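Local coordinates for protein soluble lytic transglycosylase B3 (Pseudomonas aeruginosa, PDB 5AO7) that probably acts as a peptidoglycan lytic transglycosylase, cleaving the glycan strands of the bacterial cell wall, and carries a bound calcium ion, at residues Ala128-Asp133 with Thr238-Lys243; Gly203-Ile208 with Arg225-Ser230; Leu267-Ile272 with Ile386-Arg391; Ala373-Asp378 with Arg395-Glu400. All coordinates share one frame; numbering follows the deposited sequence.

In the fold
From the N terminus, interaction 1 opens first: the end of helix 120-130 meets helix 231-244 and closes a loop of 104 residues. Interaction 2 falls wholly within that loop, closing a short one of 16 residues round helix 209-215. The two touch, T238 against T205 and Y241 against F207, and both reach the sugar of chain E in the transglycosylase domain. Interaction 3 closes a loop of 113 residues, joining a loop of the five-stranded sheet region to helix 388-401 of the putative peptidoglycan-binding domain. It crosses interaction 4, which closes 16 residues by packing the end of helix 362-374 against the same helix; R395 links the two through a salt bridge to E269.

Interaction 1: Ala128-Asp133 with Thr238-Lys243; sequences ARYAVD and TANYLK. With NAG (2-acetamido-2-deoxy-beta-D-glucopyranose), chain E.
With CG of K243 anti to the backbone N (chi1 -175°) and the chain bent at chi2 and chi4, the lysine curls over the end of helix 120-130, while CG of Y130, beside its own N (chi1 -68°), lays the ring along helix 231-244. K243 NZ donates to Y130 O over 3.0 Å from above the carbonyl plane, and CD of K243 passes 3.1 Å from Y130 O. On the tyrosine, CB rests 3.9 Å from A239 CB, and the backbone N of N240 lies over one ring face. The N240 amide is turned 62° from that ring, OD1 being 3.6 Å from Y130 CE1, while its ND2 bonds to Y215 O. V132 packs against helix 231-244: CG1 meets L242 CD1 at 3.9 Å, and CG2 sits 3.4 Å from A239 O. From the other side of the helix, Y241 OH accepts from O3 of the chain E sugar at 2.9 Å, a ligand that T211 and Y326 also bind. Apolar contacts thus set the end of helix 120-130 and V132 beyond it against helix 231-244, and an ammonium takes up the Y130 carbonyl, where its charge would probably interact favourably with the negative end of the helix dipole.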
# COMPACT_ATOMS: atom_id res chain seq x y z
N ALA A 128 16.13 14.64 -9.31
CA ALA A 128 16.90 14.70 -10.55
C ALA A 128 17.57 13.36 -10.88
O ALA A 128 17.49 12.91 -12.02
CB ALA A 128 17.94 15.81 -10.47
N ARG A 129 18.21 12.73 -9.90
CA ARG A 129 18.97 11.51 -10.20
C ARG A 129 18.09 10.30 -10.54
O ARG A 129 18.43 9.53 -11.44
CB ARG A 129 19.89 11.12 -9.04
CG ARG A 129 20.45 9.70 -9.21
CD ARG A 129 21.63 9.38 -8.32
NE ARG A 129 22.04 7.98 -8.53
CZ ARG A 129 23.20 7.46 -8.14
NH1 ARG A 129 24.10 8.22 -7.53
NH2 ARG A 129 23.47 6.18 -8.37
N TYR A 130 16.98 10.12 -9.84
CA TYR A 130 16.14 8.94 -10.05
C TYR A 130 14.96 9.18 -10.98
O TYR A 130 14.27 8.24 -11.38
CB TYR A 130 15.63 8.41 -8.71
CG TYR A 130 16.76 7.85 -7.89
CD1 TYR A 130 17.21 6.55 -8.09
CD2 TYR A 130 17.41 8.64 -6.96
CE1 TYR A 130 18.27 6.05 -7.36
CE2 TYR A 130 18.47 8.15 -6.24
CZ TYR A 130 18.89 6.87 -6.43
OH TYR A 130 19.96 6.40 -5.70
N ALA A 131 14.75 10.45 -11.33
CA ALA A 131 13.61 10.86 -12.15
C ALA A 131 12.32 10.41 -11.50
O ALA A 131 11.47 9.74 -12.13
CB ALA A 131 13.73 10.31 -13.56
N VAL A 132 12.18 10.80 -10.24
CA VAL A 132 10.98 10.52 -9.45
C VAL A 132 10.63 11.81 -8.74
O VAL A 132 11.47 12.40 -8.09
CB VAL A 132 11.19 9.42 -8.39
CG1 VAL A 132 9.92 9.25 -7.55
CG2 VAL A 132 11.59 8.09 -9.05
N ASP A 133 9.37 12.20 -8.84
CA ASP A 133 8.92 13.46 -8.25
C ASP A 133 9.09 13.49 -6.75
O ASP A 133 8.62 12.60 -6.06
CB ASP A 133 7.46 13.70 -8.60
CG ASP A 133 7.26 13.84 -10.08
OD1 ASP A 133 7.51 14.95 -10.60
OD2 ASP A 133 6.89 12.84 -10.73
N THR A 238 13.48 5.09 -1.38
CA THR A 238 12.07 5.16 -1.78
C THR A 238 11.97 5.50 -3.27
O THR A 238 11.21 4.89 -4.01
CB THR A 238 11.33 6.20 -0.94
OG1 THR A 238 11.34 5.79 0.42
CG2 THR A 238 9.87 6.34 -1.41
N ALA A 239 12.76 6.48 -3.70
CA ALA A 239 12.77 6.89 -5.11
C ALA A 239 13.22 5.76 -6.02
O ALA A 239 12.63 5.53 -7.09
CB ALA A 239 13.68 8.10 -5.30
N ASN A 240 14.27 5.06 -5.61
CA ASN A 240 14.81 3.95 -6.39
C ASN A 240 13.77 2.85 -6.59
O ASN A 240 13.64 2.28 -7.68
CB ASN A 240 16.05 3.38 -5.69
CG ASN A 240 16.81 2.40 -6.55
OD1 ASN A 240 17.07 2.66 -7.72
ND2 ASN A 240 17.17 1.26 -5.97
N TYR A 241 13.02 2.56 -5.54
CA TYR A 241 11.93 1.57 -5.63
C TYR A 241 10.78 2.05 -6.52
O TYR A 241 10.24 1.30 -7.33
CB TYR A 241 11.40 1.25 -4.24
CG TYR A 241 10.44 0.06 -4.21
CD1 TYR A 241 10.89 -1.22 -4.46
CD2 TYR A 241 9.10 0.24 -3.95
CE1 TYR A 241 10.02 -2.31 -4.44
CE2 TYR A 241 8.22 -0.83 -3.92
CZ TYR A 241 8.69 -2.10 -4.16
OH TYR A 241 7.81 -3.16 -4.13
N LEU A 242 10.38 3.31 -6.36
CA LEU A 242 9.35 3.86 -7.25
C LEU A 242 9.78 3.80 -8.71
O LEU A 242 8.99 3.43 -9.59
CB LEU A 242 9.04 5.30 -6.86
CG LEU A 242 8.19 5.35 -5.59
CD1 LEU A 242 8.00 6.81 -5.15
CD2 LEU A 242 6.84 4.66 -5.81
N LYS A 243 11.04 4.12 -8.96
CA LYS A 243 11.54 4.14 -10.33
C LYS A 243 11.54 2.73 -10.91
O LYS A 243 11.10 2.52 -12.03
CB LYS A 243 12.94 4.74 -10.39
CG LYS A 243 13.49 4.92 -11.80
CD LYS A 243 12.65 5.88 -12.62
CE LYS A 243 13.25 6.09 -14.02
NZ LYS A 243 14.63 6.64 -13.95
C1 NAG E . 5.23 -5.36 0.51
C2 NAG E . 6.46 -4.71 -0.17
C3 NAG E . 6.80 -5.18 -1.62
C4 NAG E . 6.68 -6.67 -1.66
C5 NAG E . 5.25 -6.98 -1.29
C6 NAG E . 4.87 -8.34 -1.81
C7 NAG E . 7.67 -2.65 0.48
C8 NAG E . 7.58 -1.18 0.60
N2 NAG E . 6.58 -3.26 0.01
O1 NAG E . 5.44 -5.11 1.87
O3 NAG E . 8.13 -4.74 -1.69
O4 NAG E . 7.00 -7.02 -2.98
O5 NAG E . 5.19 -6.76 0.14
O6 NAG E . 3.46 -8.52 -1.78
O7 NAG E . 8.68 -3.26 0.81

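Interaction 2: Gly203-Ile208 with Arg225-Ser230; sequences GQTQFI and RDIWGS. With NAG (2-acetamido-2-deoxy-beta-D-glucopyranose), chain D; NAG (2-acetamido-2-deoxy-beta-D-glucopyranose), chain E.
G203 and W228 meet where two loops flank helix 209-215, the second of them running on from the calcium-binding loop and held by an Asx turn at D226. The tight part is here. G203 CA lies over the face of the indole, 4.0 Å from the centroid of its five-membered ring, a CH-pi contact. The same CA is 3.7 Å from I227 O, and the positive phi of G203 favours glycine. Next along, Q204 N donates almost straight to I227 O at 2.9 Å. The Q204 side chain, extended beyond CG, carries NE2 to W228 O, also 2.9 Å away, approaching from above the carbonyl plane although the oxygen lies in the plane of the amide; OE1 is taken by W141. Both ends of this glutamine are therefore fixed. The I227 side chain turns to the next residues: CD1 presses on T205 OG1 at 3.2 Å and touches F207 CB at 4.0 Å.

The contact thins out toward G229, which is exposed and adds little, since Q204 NE2 comes no nearer than 4.2 Å to G229 CA. There the loop is shaped from within, as D226 OD1 receives the N-H groups of W228 and G229 from the same face of its carboxylate. At the other end, the 203-208 loop turns to the sugars: I208 N makes a weak bond to O7 of the chain E sugar, and Q206, whose NE2 is tied to G203 O, accepts through OE1 from O3 of the chain D sugar at 2.7 Å.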
# COMPACT_ATOMS: atom_id res chain seq x y z
N GLY A 203 12.23 0.61 9.28
CA GLY A 203 12.75 1.96 9.13
C GLY A 203 11.79 3.00 8.58
O GLY A 203 10.58 2.86 8.70
N GLN A 204 12.35 4.05 7.98
CA GLN A 204 11.56 5.19 7.56
C GLN A 204 10.77 4.88 6.31
O GLN A 204 9.73 5.49 6.07
CB GLN A 204 12.46 6.39 7.32
CG GLN A 204 13.31 6.71 8.52
CD GLN A 204 13.81 8.12 8.51
OE1 GLN A 204 13.20 9.00 7.91
NE2 GLN A 204 14.94 8.35 9.19
N THR A 205 11.27 3.92 5.53
CA THR A 205 10.64 3.51 4.28
C THR A 205 9.65 2.37 4.43
O THR A 205 8.87 2.12 3.52
CB THR A 205 11.72 3.04 3.27
OG1 THR A 205 12.45 1.94 3.85
CG2 THR A 205 12.69 4.14 2.97
N GLN A 206 9.73 1.64 5.55
CA GLN A 206 8.94 0.44 5.79
C GLN A 206 9.14 -0.58 4.68
O GLN A 206 8.20 -1.26 4.26
CB GLN A 206 7.46 0.80 5.98
CG GLN A 206 7.25 1.68 7.22
CD GLN A 206 7.34 0.88 8.52
OE1 GLN A 206 6.45 0.10 8.84
NE2 GLN A 206 8.40 1.10 9.27
N PHE A 207 10.38 -0.66 4.20
CA PHE A 207 10.83 -1.77 3.36
C PHE A 207 10.86 -3.08 4.14
O PHE A 207 11.39 -3.12 5.26
CB PHE A 207 12.26 -1.54 2.87
CG PHE A 207 12.39 -0.61 1.70
CD1 PHE A 207 11.29 -0.04 1.08
CD2 PHE A 207 13.66 -0.35 1.19
CE1 PHE A 207 11.46 0.80 -0.04
CE2 PHE A 207 13.84 0.48 0.10
CZ PHE A 207 12.74 1.05 -0.53
N ILE A 208 10.36 -4.17 3.56
CA ILE A 208 10.65 -5.48 4.15
C ILE A 208 12.09 -5.83 3.76
O ILE A 208 12.62 -5.26 2.81
CB ILE A 208 9.66 -6.56 3.67
CG1 ILE A 208 9.78 -6.72 2.15
CG2 ILE A 208 8.23 -6.17 4.05
CD1 ILE A 208 8.88 -7.79 1.54
N ARG A 225 23.51 1.46 3.91
CA ARG A 225 22.17 1.76 3.41
C ARG A 225 21.28 1.90 4.63
O ARG A 225 20.58 0.95 5.01
CB ARG A 225 21.70 0.66 2.48
CG ARG A 225 22.64 0.55 1.29
CD ARG A 225 22.05 -0.30 0.20
NE ARG A 225 22.18 -1.72 0.48
CZ ARG A 225 21.57 -2.68 -0.23
NH1 ARG A 225 20.79 -2.36 -1.27
NH2 ARG A 225 21.75 -3.94 0.09
N ASP A 226 21.32 3.08 5.22
CA ASP A 226 20.70 3.28 6.53
C ASP A 226 19.31 3.89 6.40
O ASP A 226 19.15 5.10 6.48
CB ASP A 226 21.59 4.17 7.40
CG ASP A 226 20.97 4.46 8.76
OD1 ASP A 226 20.03 3.73 9.15
OD2 ASP A 226 21.43 5.40 9.44
N ILE A 227 18.31 3.04 6.21
CA ILE A 227 16.97 3.57 6.03
C ILE A 227 16.32 3.87 7.38
O ILE A 227 15.15 4.24 7.43
CB ILE A 227 16.08 2.60 5.23
CG1 ILE A 227 15.95 1.25 5.93
CG2 ILE A 227 16.63 2.44 3.82
CD1 ILE A 227 14.81 0.35 5.38
N TRP A 228 17.10 3.75 8.45
CA TRP A 228 16.60 4.02 9.80
C TRP A 228 16.94 5.43 10.26
O TRP A 228 16.08 6.19 10.74
CB TRP A 228 17.19 3.00 10.80
CG TRP A 228 16.68 1.62 10.54
CD1 TRP A 228 15.58 1.03 11.12
CD2 TRP A 228 17.21 0.67 9.61
NE1 TRP A 228 15.41 -0.23 10.61
CE2 TRP A 228 16.38 -0.48 9.68
CE3 TRP A 228 18.31 0.66 8.73
CZ2 TRP A 228 16.62 -1.61 8.91
CZ3 TRP A 228 18.53 -0.46 7.96
CH2 TRP A 228 17.69 -1.59 8.06
N GLY A 229 18.20 5.80 10.10
CA GLY A 229 18.66 7.06 10.63
C GLY A 229 19.13 8.10 9.63
O GLY A 229 19.48 9.22 10.04
N SER A 230 19.19 7.75 8.35
CA SER A 230 19.61 8.71 7.32
C SER A 230 18.48 9.11 6.38
O SER A 230 18.00 8.29 5.59
CB SER A 230 20.76 8.13 6.51
OG SER A 230 20.98 8.90 5.35
C1 NAG D . 1.83 2.78 8.27
C2 NAG D . 2.68 1.58 8.65
C3 NAG D . 3.29 0.91 7.43
C4 NAG D . 2.19 0.59 6.45
C5 NAG D . 1.42 1.86 6.14
C6 NAG D . 0.27 1.59 5.11
C7 NAG D . 3.85 1.55 10.84
C8 NAG D . 5.08 2.03 11.63
N2 NAG D . 3.76 1.99 9.48
O3 NAG D . 3.98 -0.29 7.81
O4 NAG D . 2.80 0.09 5.29
O5 NAG D . 0.87 2.35 7.31
O6 NAG D . -0.97 1.47 5.81
O7 NAG D . 3.01 0.85 11.35
C1 NAG E . 5.23 -5.36 0.51
C2 NAG E . 6.46 -4.71 -0.17
C3 NAG E . 6.80 -5.18 -1.62
C4 NAG E . 6.68 -6.67 -1.66
C5 NAG E . 5.25 -6.98 -1.29
C6 NAG E . 4.87 -8.34 -1.81
C7 NAG E . 7.67 -2.65 0.48
C8 NAG E . 7.58 -1.18 0.60
N2 NAG E . 6.58 -3.26 0.01
O1 NAG E . 5.44 -5.11 1.87
O3 NAG E . 8.13 -4.74 -1.69
O4 NAG E . 7.00 -7.02 -2.98
O5 NAG E . 5.19 -6.76 0.14
O6 NAG E . 3.46 -8.52 -1.78
O7 NAG E . 8.68 -3.26 0.81

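Interaction 3: Leu267-Ile272 with Ile386-Arg391; sequences LAELTI and IGANTR
E269 to I272 form a type I beta turn, closed by the bond from I272 N to E269 O, and face the first turn of helix 388-401, with T271 and A388 the nearest pair at 7.8 Å between CA atoms. The contact is carried by E269 and R391. CG of E269 is anti to the backbone N (chi1 174°) and the chain bends at chi2, which swings the carboxylate out toward the helix; R391, bent at chi3, brings its guanidinium to meet it side-on. Two nitrogens grip two oxygens: NE of R391 bonds to E269 OE1 at 3.0 Å and NH2 of R391 to E269 OE2 at 2.7 Å. Both reach the syn sides of the carboxylate, and the two planes are 29° apart, so the pairing is close to flat but twisted.

Further bonds fix the carboxylate. T271 OG1 donates to OE2 on its anti side, at 3.2 Å, so that this oxygen serves two donors. OE1 has a second salt bridge, to R395 one turn further along the helix, whose NH2 also bonds to A268 O. A water gives one bond to A388 O at 2.7 Å and a weak one to E269 OE1. G387 C and A388 N lie over one face of the R391 guanidinium, while the methyl of A388 and CG2 of T271 add a sparse apolar fringe.

A buried glutamate shared between two arginines is likely to stay ionised, and the bidentate arginine-carboxylate salt bridge it forms here joins the SLT domain to the putative peptidoglycan-binding domain.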
# COMPACT_ATOMS: atom_id res chain seq x y z
N LEU A 267 -17.12 -0.89 -16.11
CA LEU A 267 -15.79 -0.52 -16.59
C LEU A 267 -14.90 0.02 -15.48
O LEU A 267 -13.69 0.17 -15.65
CB LEU A 267 -15.91 0.52 -17.71
CG LEU A 267 -16.59 0.04 -18.99
CD1 LEU A 267 -16.82 1.20 -19.95
CD2 LEU A 267 -15.75 -1.06 -19.64
N ALA A 268 -15.51 0.34 -14.34
CA ALA A 268 -14.76 0.77 -13.17
C ALA A 268 -14.12 -0.45 -12.54
O ALA A 268 -14.72 -1.11 -11.70
CB ALA A 268 -15.66 1.47 -12.17
N GLU A 269 -12.89 -0.72 -12.96
CA GLU A 269 -12.21 -1.96 -12.63
C GLU A 269 -10.72 -1.81 -12.89
O GLU A 269 -10.30 -1.48 -14.00
CB GLU A 269 -12.80 -3.11 -13.46
CG GLU A 269 -12.07 -4.44 -13.32
CD GLU A 269 -12.20 -5.04 -11.94
OE1 GLU A 269 -13.29 -4.96 -11.34
OE2 GLU A 269 -11.19 -5.61 -11.45
N LEU A 270 -9.91 -2.03 -11.87
CA LEU A 270 -8.47 -1.79 -11.99
C LEU A 270 -7.81 -2.74 -12.98
O LEU A 270 -6.72 -2.46 -13.47
CB LEU A 270 -7.81 -1.92 -10.62
CG LEU A 270 -8.08 -0.73 -9.68
CD1 LEU A 270 -7.41 -0.94 -8.33
CD2 LEU A 270 -7.60 0.56 -10.33
N THR A 271 -8.48 -3.85 -13.28
CA THR A 271 -7.94 -4.82 -14.22
C THR A 271 -8.28 -4.44 -15.66
O THR A 271 -7.86 -5.11 -16.60
CB THR A 271 -8.47 -6.24 -13.93
OG1 THR A 271 -9.86 -6.31 -14.23
CG2 THR A 271 -8.26 -6.59 -12.46
N ILE A 272 -9.05 -3.37 -15.82
CA ILE A 272 -9.39 -2.85 -17.13
C ILE A 272 -8.70 -1.52 -17.39
O ILE A 272 -8.88 -0.56 -16.63
CB ILE A 272 -10.91 -2.65 -17.28
CG1 ILE A 272 -11.63 -3.99 -17.27
CG2 ILE A 272 -11.22 -1.85 -18.54
CD1 ILE A 272 -13.14 -3.87 -17.21
N ILE A 386 -12.67 -9.14 -1.09
CA ILE A 386 -13.32 -8.62 -2.30
C ILE A 386 -12.28 -8.26 -3.36
O ILE A 386 -11.69 -7.18 -3.32
CB ILE A 386 -14.18 -7.37 -2.00
CG1 ILE A 386 -15.00 -7.56 -0.71
CG2 ILE A 386 -15.08 -7.04 -3.19
CD1 ILE A 386 -16.00 -8.69 -0.77
N GLY A 387 -12.07 -9.16 -4.31
CA GLY A 387 -11.19 -8.91 -5.44
C GLY A 387 -11.97 -9.05 -6.74
O GLY A 387 -13.20 -8.94 -6.73
N ALA A 388 -11.27 -9.34 -7.83
CA ALA A 388 -11.87 -9.31 -9.17
C ALA A 388 -13.00 -10.31 -9.37
O ALA A 388 -14.01 -10.00 -10.00
CB ALA A 388 -10.79 -9.53 -10.23
N ASN A 389 -12.83 -11.53 -8.86
CA ASN A 389 -13.86 -12.55 -9.00
C ASN A 389 -15.11 -12.18 -8.22
O ASN A 389 -16.24 -12.36 -8.69
CB ASN A 389 -13.35 -13.91 -8.52
CG ASN A 389 -12.27 -14.48 -9.42
OD1 ASN A 389 -12.17 -14.13 -10.60
ND2 ASN A 389 -11.45 -15.37 -8.87
N THR A 390 -14.93 -11.66 -7.01
CA THR A 390 -16.08 -11.25 -6.21
C THR A 390 -16.76 -10.04 -6.85
O THR A 390 -17.99 -9.98 -6.95
CB THR A 390 -15.69 -10.95 -4.76
OG1 THR A 390 -15.07 -12.11 -4.18
CG2 THR A 390 -16.91 -10.59 -3.94
N ARG A 391 -15.97 -9.08 -7.32
CA ARG A 391 -16.54 -7.91 -7.96
C ARG A 391 -17.34 -8.30 -9.20
O ARG A 391 -18.36 -7.68 -9.50
CB ARG A 391 -15.44 -6.90 -8.31
CG ARG A 391 -14.92 -6.14 -7.11
CD ARG A 391 -14.05 -4.96 -7.54
NE ARG A 391 -12.95 -5.37 -8.41
CZ ARG A 391 -11.73 -5.67 -7.97
NH1 ARG A 391 -11.46 -5.63 -6.67
NH2 ARG A 391 -10.78 -6.03 -8.82
O HOH W 1 -13.87 -8.08 -11.87

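Interaction 4: Ala373-Asp378 with Arg395-Glu400; sequences AARGHD and RACQQE
H377 and E400 supply the hydrogen bond of this contact. NE2 of H377 donates to E400 OE1 at 2.6 Å, short and nearly straight. The oxygen lies in the plane of the imidazole and is met nearly along its C-O axis, with ring and carboxylate planes 68° apart. E400 reaches this point because CG is anti to the backbone N (chi1 -177°) and the chain stays extended beyond it.

The ionic component is longer-ranged. R375 NH1 stands 3.6 Å from E400 OE2, a long salt bridge, with that oxygen at the edge of the guanidinium and the two planes turned 50° apart. The arginine thus attends to one carboxylate oxygen and the histidine to the other, while the R375 methylenes run close to OE1.

Packing accounts for the rest. The imidazole lies with one face on the backbone of helix 388-401, C397 N over its centre, and R375 O covers part of the opposite face. A396 CB touches H377 ND1 at 3.4 Å, and C397 CB reaches H377 CD2 at 3.7 Å. The sulfur of C397 sits obliquely to the ring, and its side chain also meets L417 of helix 411-418. G376, with positive phi, ends helix 362-374 in a Schellman motif, and the chain turns there to present H377 to the neighbouring helix.

The bond from H377 to E400 ties the turn after helix 362-374 to helix 388-401. A carboxylate in so short and straight a bond would tend to raise the pKa of the histidine and favour its protonated form, with R375 probably moderating that effect.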
# COMPACT_ATOMS: atom_id res chain seq x y z
N ALA A 373 -23.09 -16.48 -3.99
CA ALA A 373 -23.01 -17.85 -4.51
C ALA A 373 -24.38 -18.54 -4.47
O ALA A 373 -24.75 -19.27 -5.40
CB ALA A 373 -21.99 -18.65 -3.74
N ALA A 374 -25.12 -18.31 -3.40
CA ALA A 374 -26.44 -18.92 -3.23
C ALA A 374 -27.46 -18.39 -4.24
O ALA A 374 -28.44 -19.06 -4.55
CB ALA A 374 -26.94 -18.69 -1.81
N ARG A 375 -27.24 -17.18 -4.73
CA ARG A 375 -28.15 -16.56 -5.68
C ARG A 375 -27.75 -16.91 -7.11
O ARG A 375 -28.41 -16.53 -8.07
CB ARG A 375 -28.20 -15.05 -5.47
CG ARG A 375 -29.20 -14.32 -6.33
CD ARG A 375 -29.59 -13.00 -5.72
NE ARG A 375 -30.50 -13.17 -4.59
CZ ARG A 375 -31.82 -13.11 -4.69
NH1 ARG A 375 -32.38 -12.89 -5.87
NH2 ARG A 375 -32.58 -13.27 -3.61
N GLY A 376 -26.65 -17.65 -7.24
CA GLY A 376 -26.16 -18.08 -8.54
C GLY A 376 -25.11 -17.18 -9.17
O GLY A 376 -24.77 -17.37 -10.34
N HIS A 377 -24.60 -16.21 -8.41
CA HIS A 377 -23.52 -15.36 -8.90
C HIS A 377 -22.23 -15.78 -8.22
O HIS A 377 -21.94 -15.37 -7.10
CB HIS A 377 -23.82 -13.88 -8.64
CG HIS A 377 -25.13 -13.42 -9.18
ND1 HIS A 377 -25.40 -13.38 -10.54
CD2 HIS A 377 -26.25 -12.99 -8.56
CE1 HIS A 377 -26.63 -12.94 -10.73
NE2 HIS A 377 -27.17 -12.70 -9.55
N ASP A 378 -21.45 -16.59 -8.92
CA ASP A 378 -20.29 -17.24 -8.33
C ASP A 378 -19.12 -16.28 -8.15
O ASP A 378 -18.55 -15.79 -9.12
CB ASP A 378 -19.89 -18.43 -9.20
CG ASP A 378 -18.71 -19.20 -8.65
OD1 ASP A 378 -18.37 -19.01 -7.46
OD2 ASP A 378 -18.14 -20.01 -9.40
N ARG A 395 -21.24 -7.35 -9.54
CA ARG A 395 -21.80 -6.66 -10.71
C ARG A 395 -22.99 -7.39 -11.31
O ARG A 395 -23.97 -6.76 -11.69
CB ARG A 395 -20.74 -6.45 -11.79
CG ARG A 395 -19.63 -5.51 -11.37
CD ARG A 395 -18.78 -5.05 -12.55
NE ARG A 395 -17.69 -4.21 -12.06
CZ ARG A 395 -16.45 -4.66 -11.83
NH1 ARG A 395 -16.15 -5.93 -12.07
NH2 ARG A 395 -15.52 -3.83 -11.38
N ALA A 396 -22.92 -8.72 -11.39
CA ALA A 396 -24.03 -9.49 -11.96
C ALA A 396 -25.25 -9.39 -11.06
O ALA A 396 -26.38 -9.25 -11.53
CB ALA A 396 -23.64 -10.94 -12.16
N CYS A 397 -25.02 -9.42 -9.75
CA CYS A 397 -26.10 -9.26 -8.79
C CYS A 397 -26.71 -7.86 -8.84
O CYS A 397 -27.94 -7.71 -8.77
CB CYS A 397 -25.59 -9.54 -7.38
SG CYS A 397 -26.90 -9.77 -6.21
N GLN A 398 -25.86 -6.84 -8.93
CA GLN A 398 -26.34 -5.48 -9.10
C GLN A 398 -27.21 -5.36 -10.35
O GLN A 398 -28.29 -4.79 -10.33
CB GLN A 398 -25.17 -4.49 -9.15
CG GLN A 398 -24.47 -4.34 -7.80
CD GLN A 398 -23.18 -3.53 -7.88
OE1 GLN A 398 -22.39 -3.69 -8.81
NE2 GLN A 398 -22.96 -2.67 -6.89
N GLN A 399 -26.72 -5.92 -11.45
CA GLN A 399 -27.50 -5.87 -12.69
C GLN A 399 -28.85 -6.59 -12.53
O GLN A 399 -29.86 -6.10 -13.02
CB GLN A 399 -26.68 -6.46 -13.84
CG GLN A 399 -25.56 -5.52 -14.29
CD GLN A 399 -24.46 -6.21 -15.06
OE1 GLN A 399 -24.22 -7.41 -14.89
NE2 GLN A 399 -23.77 -5.46 -15.92
N GLU A 400 -28.87 -7.71 -11.81
CA GLU A 400 -30.12 -8.44 -11.56
C GLU A 400 -31.14 -7.56 -10.82
O GLU A 400 -32.34 -7.62 -11.10
CB GLU A 400 -29.86 -9.71 -10.75
CG GLU A 400 -31.11 -10.56 -10.51
CD GLU A 400 -30.85 -11.80 -9.66
OE1 GLU A 400 -29.69 -12.00 -9.22
OE2 GLU A 400 -31.80 -12.58 -9.44